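Local coordinates for protein (R)-specific secondary-alkylsulfatase (Pseudomonas sp., PDB 4AXH) that hydrolyses (R)-secondary-alkyl sulfates at a two-zinc site with strict inversion of configuration, releasing (S)-alcohols and sulfate, at residues Pro132-Thr136 with Ile352-Asn356; Val176-His181 with Glu291-Met296; Val204-Ser208 with Leu282-Leu288; Phe210-Val215 with Leu261-Asn265. All coordinates share one frame. Residues are numbered along the deposited sequence.

All four contacts lie in the metallo-beta-lactamase domain and nest along the chain, contact 1 outermost, then contacts 2, 3 and 4. Contacts 1 and 2, with centres about 13 Å apart, each supply ligands to one of the two zinc ions and share the water between the metals. Contact 3 packs strand 203-207 of the eight-stranded sheet against strand 280-286 of the six-stranded sheet, its centre about 8 Å from that of contact 2. Contact 4, about 20 Å from contact 1 between centres, adds the helix after strand 203-207. Contacts 2, 3 and 4 touch one another, so zinc-binding loop 176-181 directly meets strand 203-207 and helix 210-219, while contact 1 stands apart.

Contact 1 of 4, residues Pro132-Thr136 with Ile352-Asn356; sequences PANMT and IQQHN. With ZN (zinc ion), chain C.
In this metallo-beta-lactamase fold the loop leading into strand 135-138 meets the zinc-binding loop that follows strand 350-352, with Asn134 CA 4.7 Å from Gln354 CA and Ala133 CA 5.0 Å from His355 CA. Asn134 to Thr136 are extended; Asn356 has a positive phi (68°). Asn134 N donates to Gln354 O (2.8 Å), and its side chain (chi1 m) points across so that ND2 donates to both Asn356 O (2.9 Å) and Gln353 O (3.2 Å). Thr136 OG1 donates to Gln354 OE1 at 2.7 Å; that oxygen also accepts from Asn307, while Gln354 NE2 is satisfied by Asp148 and the carbonyl of Ile147. Beside this pair Thr136 CG2 packs on Ile352 CD1 (3.6 Å). Pro132 O receives a weak bond from His355 ND1 (2.8 Å), at the edge of the imidazole; water 1 lies 3.1 Å from Pro132 O and accepts from Asn356 N (3.2 Å). The other ring nitrogen binds the metal that Asp183, His184 and Asp310 also bind: His355 NE2 lies 2.0 Å from ZN.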
loop_
_atom_site.group_PDB
_atom_site.type_symbol
_atom_site.label_atom_id
_atom_site.label_comp_id
_atom_site.label_asym_id
_atom_site.label_seq_id
_atom_site.Cartn_x
_atom_site.Cartn_y
_atom_site.Cartn_z
ATOM N N PRO A 132 0.619 12.350 24.847
ATOM C CA PRO A 132 -0.197 11.466 24.014
ATOM C C PRO A 132 -0.162 9.976 24.437
ATOM O O PRO A 132 -1.156 9.268 24.311
ATOM C CB PRO A 132 0.439 11.652 22.628
ATOM C CG PRO A 132 0.944 13.031 22.625
ATOM C CD PRO A 132 1.498 13.196 23.992
ATOM N N ALA A 133 0.974 9.497 24.960
ATOM C CA ALA A 133 1.116 8.103 25.383
ATOM C C ALA A 133 1.198 7.926 26.923
ATOM O O ALA A 133 1.099 8.896 27.668
ATOM C CB ALA A 133 2.304 7.469 24.688
ATOM N N ASN A 134 1.332 6.678 27.378
ATOM C CA ASN A 134 1.441 6.296 28.780
ATOM C C ASN A 134 2.815 5.714 29.065
ATOM O O ASN A 134 3.471 5.155 28.162
ATOM C CB ASN A 134 0.381 5.214 29.148
ATOM C CG ASN A 134 -1.056 5.553 28.833
ATOM O OD1 ASN A 134 -1.462 6.724 28.690
ATOM N ND2 ASN A 134 -1.860 4.520 28.736
ATOM N N MET A 135 3.220 5.804 30.355
ATOM C CA MET A 135 4.464 5.240 30.875
ATOM C C MET A 135 4.054 4.204 31.939
ATOM O O MET A 135 3.346 4.531 32.895
ATOM C CB MET A 135 5.333 6.363 31.504
ATOM C CG MET A 135 6.720 5.910 32.002
ATOM S SD MET A 135 7.518 7.118 33.116
ATOM C CE MET A 135 8.013 8.416 31.922
ATOM N N THR A 136 4.474 2.973 31.761
ATOM C CA THR A 136 4.222 1.921 32.744
ATOM C C THR A 136 5.459 1.843 33.674
ATOM O O THR A 136 6.587 1.719 33.187
ATOM C CB THR A 136 3.968 0.601 32.038
ATOM O OG1 THR A 136 2.887 0.754 31.097
ATOM C CG2 THR A 136 3.723 -0.538 33.019
ATOM N N ILE A 352 -3.197 -3.904 30.271
ATOM C CA ILE A 352 -2.757 -2.496 30.253
ATOM C C ILE A 352 -2.252 -2.088 28.858
ATOM O O ILE A 352 -1.936 -2.940 28.031
ATOM C CB ILE A 352 -1.827 -2.060 31.415
ATOM C CG1 ILE A 352 -0.462 -2.756 31.341
ATOM C CG2 ILE A 352 -2.533 -2.234 32.794
ATOM C CD1 ILE A 352 0.609 -2.083 32.081
ATOM N N GLN A 353 -2.242 -0.797 28.579
ATOM C CA GLN A 353 -1.822 -0.310 27.264
ATOM C C GLN A 353 -0.940 0.924 27.363
ATOM O O GLN A 353 -0.773 1.473 28.456
ATOM C CB GLN A 353 -3.061 0.011 26.419
ATOM C CG GLN A 353 -3.879 -1.185 26.017
ATOM C CD GLN A 353 -5.315 -0.876 26.144
ATOM O OE1 GLN A 353 -5.732 -0.066 26.965
ATOM N NE2 GLN A 353 -6.095 -1.540 25.336
ATOM N N GLN A 354 -0.401 1.364 26.220
ATOM C CA GLN A 354 0.459 2.540 26.176
ATOM C C GLN A 354 -0.296 3.792 25.675
ATOM O O GLN A 354 0.277 4.864 25.465
ATOM C CB GLN A 354 1.776 2.235 25.444
ATOM C CG GLN A 354 2.559 1.064 26.072
ATOM C CD GLN A 354 3.022 1.397 27.481
ATOM O OE1 GLN A 354 2.393 1.063 28.488
ATOM N NE2 GLN A 354 4.136 2.075 27.584
ATOM N N HIS A 355 -1.600 3.643 25.538
ATOM C CA HIS A 355 -2.554 4.693 25.272
ATOM C C HIS A 355 -3.764 4.243 26.013
ATOM O O HIS A 355 -4.086 3.055 25.960
ATOM C CB HIS A 355 -2.886 4.829 23.784
ATOM C CG HIS A 355 -1.801 5.456 22.993
ATOM N ND1 HIS A 355 -1.459 6.767 23.174
ATOM C CD2 HIS A 355 -0.999 4.911 22.056
ATOM C CE1 HIS A 355 -0.467 6.988 22.336
ATOM N NE2 HIS A 355 -0.159 5.895 21.640
ATOM N N ASN A 356 -4.427 5.165 26.738
ATOM C CA ASN A 356 -5.675 4.924 27.479
ATOM C C ASN A 356 -5.631 4.008 28.703
ATOM O O ASN A 356 -4.566 3.601 29.149
ATOM C CB ASN A 356 -6.823 4.546 26.552
ATOM C CG ASN A 356 -6.872 5.359 25.294
ATOM O OD1 ASN A 356 -6.499 4.885 24.227
ATOM N ND2 ASN A 356 -7.349 6.586 25.388
HETATM ZN ZN ZN C . 1.500 5.321 20.730
HETATM O O HOH W 1 -3.390 8.126 26.083
HETATM O O HOH W 2 2.142 5.413 18.722
#

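Contact 2 of 4, residues Val176-His181 with Glu291-Met296; sequences VYSHSH and EAPSDM. With ZN (zinc ion), chain D.
Two irregular loops of the metallo-beta-lactamase fold run past each other here: residues 176-181 leave strand 172-176, while residues 291-296 lead into strand 296-300. They come closest at His179 and Asp295, with CA atoms 4.2 Å apart; Ser178 CA and Met296 CA are 5.7 Å apart. Ser180 N donates to Ser294 O at 3.0 Å, and His181 takes the N-cap position of helix 182-185. The first loop carries the His-x-His part of the family's HxHxDH zinc motif, and the second adds a carboxylate. Around one zinc, His179 NE2 (2.1 Å), His181 ND1 (2.1 Å), Glu291 OE2 (2.2 Å) and water 2 (2.1 Å) are ligands, and Asp310 completes the site, bridging to the second metal. The His179 side chain (chi1 p) is oriented by its far nitrogen: ND1 donates to Ser178 OG at 2.6 Å, and that hydroxyl also bonds Asp148. His181 (chi1 m) offers a ring face to Ala292, whose CB makes a CH-pi contact 3.9 Å from the ring centroid. Glu291 (chi1 t) bends at chi2 (-94°), which brings OE2 to the metal. At the strand end, away from the zinc, Met296 (chi1 p, chi2 and chi3 t) stretches back along the first loop until its CE lies 3.7 Å from Val176 CG1.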
loop_
_atom_site.group_PDB
_atom_site.type_symbol
_atom_site.label_atom_id
_atom_site.label_comp_id
_atom_site.label_asym_id
_atom_site.label_seq_id
_atom_site.Cartn_x
_atom_site.Cartn_y
_atom_site.Cartn_z
ATOM N N VAL A 176 11.932 -0.509 28.489
ATOM C CA VAL A 176 11.374 -1.308 27.395
ATOM C C VAL A 176 10.732 -0.340 26.419
ATOM O O VAL A 176 9.921 0.480 26.811
ATOM C CB VAL A 176 10.348 -2.358 27.881
ATOM C CG1 VAL A 176 9.768 -3.159 26.715
ATOM C CG2 VAL A 176 10.964 -3.295 28.907
ATOM N N TYR A 177 11.115 -0.428 25.151
ATOM C CA TYR A 177 10.544 0.342 24.051
ATOM C C TYR A 177 9.569 -0.636 23.449
ATOM O O TYR A 177 10.010 -1.619 22.856
ATOM C CB TYR A 177 11.600 0.713 22.992
ATOM C CG TYR A 177 12.676 1.693 23.424
ATOM C CD1 TYR A 177 12.392 2.738 24.307
ATOM C CD2 TYR A 177 13.958 1.635 22.879
ATOM C CE1 TYR A 177 13.365 3.675 24.664
ATOM C CE2 TYR A 177 14.930 2.586 23.208
ATOM C CZ TYR A 177 14.631 3.599 24.104
ATOM O OH TYR A 177 15.589 4.527 24.441
ATOM N N SER A 178 8.258 -0.430 23.651
ATOM C CA SER A 178 7.234 -1.332 23.114
ATOM C C SER A 178 7.323 -1.452 21.582
ATOM O O SER A 178 7.165 -2.547 21.042
ATOM C CB SER A 178 5.837 -0.879 23.530
ATOM O OG SER A 178 5.460 0.371 22.966
ATOM N N HIS A 179 7.560 -0.320 20.896
ATOM C CA HIS A 179 7.628 -0.248 19.437
ATOM C C HIS A 179 8.343 1.031 18.955
ATOM O O HIS A 179 8.606 1.954 19.754
ATOM C CB HIS A 179 6.213 -0.381 18.793
ATOM C CG HIS A 179 5.239 0.695 19.171
ATOM N ND1 HIS A 179 4.753 0.806 20.464
ATOM C CD2 HIS A 179 4.647 1.633 18.397
ATOM C CE1 HIS A 179 3.888 1.806 20.430
ATOM N NE2 HIS A 179 3.799 2.344 19.209
ATOM N N SER A 180 8.608 1.081 17.633
ATOM C CA SER A 180 9.307 2.169 16.959
ATOM C C SER A 180 8.509 3.477 16.705
ATOM O O SER A 180 8.687 4.079 15.648
ATOM C CB SER A 180 9.981 1.654 15.694
ATOM O OG SER A 180 9.020 1.125 14.802
ATOM N N HIS A 181 7.685 3.951 17.672
ATOM C CA HIS A 181 6.973 5.231 17.514
ATOM C C HIS A 181 7.481 6.288 18.480
ATOM O O HIS A 181 7.780 5.973 19.632
ATOM C CB HIS A 181 5.455 5.085 17.598
ATOM C CG HIS A 181 4.829 4.416 16.410
ATOM N ND1 HIS A 181 3.625 3.737 16.519
ATOM C CD2 HIS A 181 5.264 4.320 15.133
ATOM C CE1 HIS A 181 3.379 3.250 15.306
ATOM N NE2 HIS A 181 4.326 3.599 14.435
ATOM N N GLU A 291 0.552 -2.541 14.189
ATOM C CA GLU A 291 0.430 -1.103 14.426
ATOM C C GLU A 291 1.772 -0.351 14.097
ATOM O O GLU A 291 1.740 0.829 13.745
ATOM C CB GLU A 291 -0.017 -0.866 15.881
ATOM C CG GLU A 291 -0.320 0.585 16.205
ATOM C CD GLU A 291 0.852 1.329 16.801
ATOM O OE1 GLU A 291 1.836 0.661 17.194
ATOM O OE2 GLU A 291 0.758 2.568 16.944
ATOM N N ALA A 292 2.936 -1.030 14.248
ATOM C CA ALA A 292 4.258 -0.483 13.966
ATOM C C ALA A 292 5.142 -1.555 13.353
ATOM O O ALA A 292 4.960 -2.729 13.676
ATOM C CB ALA A 292 4.908 0.052 15.233
ATOM N N PRO A 293 6.124 -1.189 12.484
ATOM C CA PRO A 293 7.014 -2.207 11.868
ATOM C C PRO A 293 7.846 -3.008 12.870
ATOM O O PRO A 293 7.985 -4.231 12.722
ATOM C CB PRO A 293 7.895 -1.392 10.928
ATOM C CG PRO A 293 7.085 -0.167 10.641
ATOM C CD PRO A 293 6.441 0.151 11.960
ATOM N N SER A 294 8.380 -2.325 13.893
ATOM C CA SER A 294 9.146 -2.931 14.983
ATOM C C SER A 294 8.208 -2.771 16.150
ATOM O O SER A 294 7.913 -1.642 16.550
ATOM C CB SER A 294 10.464 -2.185 15.200
ATOM O OG SER A 294 11.292 -2.955 16.045
ATOM N N ASP A 295 7.638 -3.887 16.621
ATOM C CA ASP A 295 6.557 -3.884 17.618
ATOM C C ASP A 295 6.505 -5.162 18.446
ATOM O O ASP A 295 6.906 -6.222 17.983
ATOM C CB ASP A 295 5.230 -3.729 16.824
ATOM C CG ASP A 295 3.953 -3.450 17.566
ATOM O OD1 ASP A 295 4.021 -2.914 18.701
ATOM O OD2 ASP A 295 2.886 -3.735 17.004
ATOM N N MET A 296 5.937 -5.069 19.655
ATOM C CA MET A 296 5.796 -6.204 20.554
ATOM C C MET A 296 4.858 -5.947 21.714
ATOM O O MET A 296 4.625 -4.801 22.086
ATOM C CB MET A 296 7.174 -6.696 21.077
ATOM C CG MET A 296 7.848 -5.773 22.061
ATOM S SD MET A 296 9.541 -6.279 22.295
ATOM C CE MET A 296 10.067 -5.124 23.586
HETATM ZN ZN ZN D . 2.328 3.408 18.176
HETATM O O HOH W 2 2.142 5.413 18.722
#

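Contact 3 of 4, residues Val204-Ser208 with Leu282-Leu288; sequences VFAPS and LEFQLTL
Phe205 (chi1 m, chi2 86°) lays one ring face over the tip of Phe284 (chi1 m, chi2 -75°), with Phe205 CG 3.9 Å from Phe284 CZ. The ring centroids are 5.5 Å apart and the planes tilt by 35°, an oblique pairing. Leu282 adds a looser contact on the same ring, its CD1 4.4 Å from Phe205 CE1. The two backbones are extended and run roughly parallel: the segment axes of strands 204-207 and 282-286 approach to 8.8 Å at 28°; no hydrogen bond crosses, and apolar side chains fill most of the gap. These strands belong to the two facing sheets of the alpha-beta/beta-alpha sandwich of the metallo-beta-lactamase superfamily, strand 203-207 in the eight-stranded sheet and 280-286 in the six-stranded one. Val176 and Met296 adjoin the Phe284 ring. Toward the C-terminal ends the spacing tightens, Pro207 CA lying 6.6 Å from Leu286 CA. Leu286 (m, t) leaves sideways, but its end comes nearer, CD2 3.7 Å from Pro207 CB. Leu288 (m, t), past the strand, sets its CD2 4.1 Å from Pro207 CB and 3.8 Å from Ser208 O, which accepts a hydrogen bond from Ser294; Ser208 OG bonds Glu269.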
loop_
_atom_site.group_PDB
_atom_site.type_symbol
_atom_site.label_atom_id
_atom_site.label_comp_id
_atom_site.label_asym_id
_atom_site.label_seq_id
_atom_site.Cartn_x
_atom_site.Cartn_y
_atom_site.Cartn_z
ATOM N N VAL A 204 18.097 -1.606 28.160
ATOM C CA VAL A 204 17.092 -1.023 27.279
ATOM C C VAL A 204 16.648 -2.030 26.184
ATOM O O VAL A 204 17.381 -2.289 25.229
ATOM C CB VAL A 204 17.528 0.368 26.742
ATOM C CG1 VAL A 204 16.525 0.916 25.743
ATOM C CG2 VAL A 204 17.682 1.348 27.878
ATOM N N PHE A 205 15.443 -2.598 26.349
ATOM C CA PHE A 205 14.868 -3.608 25.446
ATOM C C PHE A 205 14.032 -2.981 24.354
ATOM O O PHE A 205 13.360 -1.977 24.594
ATOM C CB PHE A 205 14.014 -4.619 26.221
ATOM C CG PHE A 205 14.677 -5.224 27.435
ATOM C CD1 PHE A 205 14.633 -4.582 28.663
ATOM C CD2 PHE A 205 15.322 -6.449 27.353
ATOM C CE1 PHE A 205 15.245 -5.140 29.786
ATOM C CE2 PHE A 205 15.939 -7.007 28.472
ATOM C CZ PHE A 205 15.889 -6.354 29.685
ATOM N N ALA A 206 14.058 -3.597 23.149
ATOM C CA ALA A 206 13.325 -3.146 21.969
ATOM C C ALA A 206 13.102 -4.277 20.974
ATOM O O ALA A 206 13.957 -5.145 20.866
ATOM C CB ALA A 206 14.050 -1.979 21.286
ATOM N N PRO A 207 11.967 -4.281 20.212
ATOM C CA PRO A 207 11.744 -5.367 19.236
ATOM C C PRO A 207 12.695 -5.287 18.050
ATOM O O PRO A 207 13.257 -4.226 17.787
ATOM C CB PRO A 207 10.294 -5.162 18.810
ATOM C CG PRO A 207 10.013 -3.744 19.069
ATOM C CD PRO A 207 10.819 -3.348 20.250
ATOM N N SER A 208 12.886 -6.419 17.348
ATOM C CA SER A 208 13.729 -6.568 16.170
ATOM C C SER A 208 13.494 -5.442 15.163
ATOM O O SER A 208 12.328 -5.124 14.845
ATOM C CB SER A 208 13.425 -7.913 15.509
ATOM O OG SER A 208 14.061 -8.088 14.251
ATOM N N LEU A 282 9.684 -10.706 32.503
ATOM C CA LEU A 282 9.147 -10.101 31.291
ATOM C C LEU A 282 9.159 -11.131 30.197
ATOM O O LEU A 282 10.205 -11.710 29.920
ATOM C CB LEU A 282 10.001 -8.894 30.825
ATOM C CG LEU A 282 10.492 -7.897 31.874
ATOM C CD1 LEU A 282 11.700 -7.153 31.386
ATOM C CD2 LEU A 282 9.408 -6.933 32.250
ATOM N N GLU A 283 7.992 -11.365 29.583
ATOM C CA GLU A 283 7.821 -12.201 28.403
ATOM C C GLU A 283 7.373 -11.206 27.330
ATOM O O GLU A 283 6.396 -10.462 27.518
ATOM C CB GLU A 283 6.769 -13.306 28.608
ATOM C CG GLU A 283 6.700 -14.301 27.449
ATOM C CD GLU A 283 5.902 -15.587 27.636
ATOM O OE1 GLU A 283 5.488 -15.877 28.782
ATOM O OE2 GLU A 283 5.706 -16.316 26.637
ATOM N N PHE A 284 8.143 -11.140 26.260
ATOM C CA PHE A 284 7.912 -10.296 25.103
ATOM C C PHE A 284 7.388 -11.145 23.955
ATOM O O PHE A 284 7.903 -12.239 23.711
ATOM C CB PHE A 284 9.241 -9.640 24.676
ATOM C CG PHE A 284 9.990 -8.849 25.749
ATOM C CD1 PHE A 284 9.546 -7.590 26.150
ATOM C CD2 PHE A 284 11.170 -9.335 26.300
ATOM C CE1 PHE A 284 10.235 -6.856 27.109
ATOM C CE2 PHE A 284 11.875 -8.592 27.256
ATOM C CZ PHE A 284 11.390 -7.363 27.670
ATOM N N GLN A 285 6.370 -10.642 23.243
ATOM C CA GLN A 285 5.785 -11.295 22.065
ATOM C C GLN A 285 5.946 -10.371 20.862
ATOM O O GLN A 285 5.304 -9.327 20.829
ATOM C CB GLN A 285 4.295 -11.609 22.284
ATOM C CG GLN A 285 3.577 -12.098 21.003
ATOM C CD GLN A 285 2.067 -11.973 21.003
ATOM O OE1 GLN A 285 1.454 -11.309 21.865
ATOM N NE2 GLN A 285 1.450 -12.592 19.991
ATOM N N LEU A 286 6.780 -10.750 19.880
ATOM C CA LEU A 286 6.975 -9.926 18.700
ATOM C C LEU A 286 5.692 -9.808 17.873
ATOM O O LEU A 286 5.147 -10.825 17.455
ATOM C CB LEU A 286 8.098 -10.508 17.814
ATOM C CG LEU A 286 9.569 -10.243 18.191
ATOM C CD1 LEU A 286 10.496 -10.922 17.182
ATOM C CD2 LEU A 286 9.893 -8.781 18.167
ATOM N N THR A 287 5.217 -8.577 17.634
ATOM C CA THR A 287 4.031 -8.296 16.792
ATOM C C THR A 287 4.439 -7.447 15.594
ATOM O O THR A 287 3.782 -6.458 15.274
ATOM C CB THR A 287 2.885 -7.681 17.596
ATOM O OG1 THR A 287 3.333 -6.459 18.127
ATOM C CG2 THR A 287 2.395 -8.565 18.712
ATOM N N LEU A 288 5.530 -7.845 14.927
ATOM C CA LEU A 288 6.104 -7.105 13.792
ATOM C C LEU A 288 5.203 -6.890 12.601
ATOM O O LEU A 288 4.668 -7.852 12.032
ATOM C CB LEU A 288 7.467 -7.667 13.339
ATOM C CG LEU A 288 8.526 -7.995 14.433
ATOM C CD1 LEU A 288 9.753 -8.623 13.807
ATOM C CD2 LEU A 288 8.926 -6.760 15.250
#

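Contact 4 of 4, residues Phe210-Val215 with Leu261-Asn265; sequences FMEHAV and LVAPN
Leu261 opens a segment extended from Leu261 to Pro264, without regular strand, that packs by apolar contact alone against the first turn and a half of helix 210-219, where Ala214 N bonds Phe210 O at 2.6 Å. Its side chain (chi1 -144°, chi2 t) points at the helix, with CD1 3.7 Å from Val215 CG1 and 4.4 Å from Ala214 CB, and CD2 3.5 Å from Met211 SD. Val262 turns its side chain away, while its carbonyl accepts a hydrogen bond from Tyr177 OH. Ala263 CA, 7.2 Å from Met211 CA, comes within 4.1 Å of Met211 SD; Met211 (m, m, m) curls back to meet both Ala263 and Leu261. Pro264 then places its ring against the helix start, CD 3.9 Å from Met211 CG and CG 3.7 Å from Phe210 CD1. In this metallo-beta-lactamase domain the segment leads into edge strand 266-268, with Asn265 backbone-bonded to Val204; Pro264 touches strand 203-207, Val262 packs on helices 188-191 and 194-199, and Phe210 stacks on Tyr177 of the zinc-binding loop.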
loop_
_atom_site.group_PDB
_atom_site.type_symbol
_atom_site.label_atom_id
_atom_site.label_comp_id
_atom_site.label_asym_id
_atom_site.label_seq_id
_atom_site.Cartn_x
_atom_site.Cartn_y
_atom_site.Cartn_z
ATOM N N PHE A 210 14.249 -2.140 15.387
ATOM C CA PHE A 210 13.901 -0.863 15.996
ATOM C C PHE A 210 14.615 0.338 15.396
ATOM O O PHE A 210 13.944 1.248 14.880
ATOM C CB PHE A 210 14.062 -0.912 17.521
ATOM C CG PHE A 210 13.703 0.376 18.229
ATOM C CD1 PHE A 210 14.657 1.369 18.437
ATOM C CD2 PHE A 210 12.423 0.579 18.730
ATOM C CE1 PHE A 210 14.329 2.550 19.116
ATOM C CE2 PHE A 210 12.107 1.755 19.422
ATOM C CZ PHE A 210 13.064 2.727 19.607
ATOM N N MET A 211 15.969 0.359 15.487
ATOM C CA MET A 211 16.792 1.466 14.991
ATOM C C MET A 211 16.526 1.823 13.530
ATOM O O MET A 211 16.219 2.983 13.246
ATOM C CB MET A 211 18.270 1.247 15.290
ATOM C CG MET A 211 18.656 1.581 16.753
ATOM S SD MET A 211 18.302 3.270 17.410
ATOM C CE MET A 211 18.986 4.319 16.076
ATOM N N GLU A 212 16.503 0.809 12.639
ATOM C CA GLU A 212 16.208 0.974 11.210
ATOM C C GLU A 212 14.868 1.673 11.028
ATOM O O GLU A 212 14.764 2.544 10.172
ATOM C CB GLU A 212 16.144 -0.400 10.499
ATOM C CG GLU A 212 17.339 -1.317 10.689
ATOM C CD GLU A 212 17.303 -2.351 11.809
ATOM O OE1 GLU A 212 17.737 -2.043 12.947
ATOM O OE2 GLU A 212 16.922 -3.507 11.512
ATOM N N HIS A 213 13.853 1.326 11.839
ATOM C CA HIS A 213 12.511 1.879 11.728
ATOM C C HIS A 213 12.276 3.179 12.452
ATOM O O HIS A 213 11.659 4.069 11.878
ATOM C CB HIS A 213 11.447 0.835 12.078
ATOM C CG HIS A 213 11.395 -0.259 11.076
ATOM N ND1 HIS A 213 11.795 -1.538 11.398
ATOM C CD2 HIS A 213 11.076 -0.207 9.760
ATOM C CE1 HIS A 213 11.647 -2.238 10.289
ATOM N NE2 HIS A 213 11.217 -1.474 9.276
ATOM N N ALA A 214 12.759 3.300 13.697
ATOM C CA ALA A 214 12.626 4.529 14.462
ATOM C C ALA A 214 13.164 5.741 13.634
ATOM O O ALA A 214 12.547 6.804 13.631
ATOM C CB ALA A 214 13.372 4.393 15.779
ATOM N N VAL A 215 14.266 5.545 12.878
ATOM C CA VAL A 215 14.893 6.594 12.066
ATOM C C VAL A 215 14.335 6.758 10.617
ATOM O O VAL A 215 14.239 7.879 10.141
ATOM C CB VAL A 215 16.463 6.600 12.183
ATOM C CG1 VAL A 215 16.923 6.411 13.632
ATOM C CG2 VAL A 215 17.092 5.522 11.324
ATOM N N LEU A 261 16.287 10.068 21.077
ATOM C CA LEU A 261 16.468 8.704 20.617
ATOM C C LEU A 261 17.662 8.104 21.324
ATOM O O LEU A 261 18.785 8.457 21.001
ATOM C CB LEU A 261 16.686 8.675 19.104
ATOM C CG LEU A 261 16.082 7.509 18.358
ATOM C CD1 LEU A 261 15.893 7.856 16.876
ATOM C CD2 LEU A 261 16.900 6.270 18.524
ATOM N N VAL A 262 17.441 7.251 22.322
ATOM C CA VAL A 262 18.552 6.561 22.955
ATOM C C VAL A 262 18.569 5.098 22.525
ATOM O O VAL A 262 17.620 4.356 22.781
ATOM C CB VAL A 262 18.950 6.875 24.431
ATOM C CG1 VAL A 262 18.270 8.123 24.986
ATOM C CG2 VAL A 262 18.832 5.671 25.351
ATOM N N ALA A 263 19.607 4.721 21.769
ATOM C CA ALA A 263 19.786 3.383 21.227
ATOM C C ALA A 263 19.562 2.266 22.242
ATOM O O ALA A 263 20.048 2.363 23.373
ATOM C CB ALA A 263 21.159 3.256 20.614
ATOM N N PRO A 264 18.806 1.206 21.868
ATOM C CA PRO A 264 18.608 0.078 22.791
ATOM C C PRO A 264 19.876 -0.757 23.042
ATOM O O PRO A 264 20.835 -0.745 22.273
ATOM C CB PRO A 264 17.530 -0.759 22.104
ATOM C CG PRO A 264 17.021 0.089 20.978
ATOM C CD PRO A 264 18.136 0.950 20.579
ATOM N N ASN A 265 19.851 -1.467 24.157
ATOM C CA ASN A 265 20.880 -2.338 24.702
ATOM C C ASN A 265 20.630 -3.750 24.149
ATOM O O ASN A 265 21.457 -4.286 23.421
ATOM C CB ASN A 265 20.657 -2.371 26.210
ATOM C CG ASN A 265 21.867 -2.343 27.046
ATOM O OD1 ASN A 265 22.199 -1.312 27.614
ATOM N ND2 ASN A 265 22.483 -3.507 27.242
#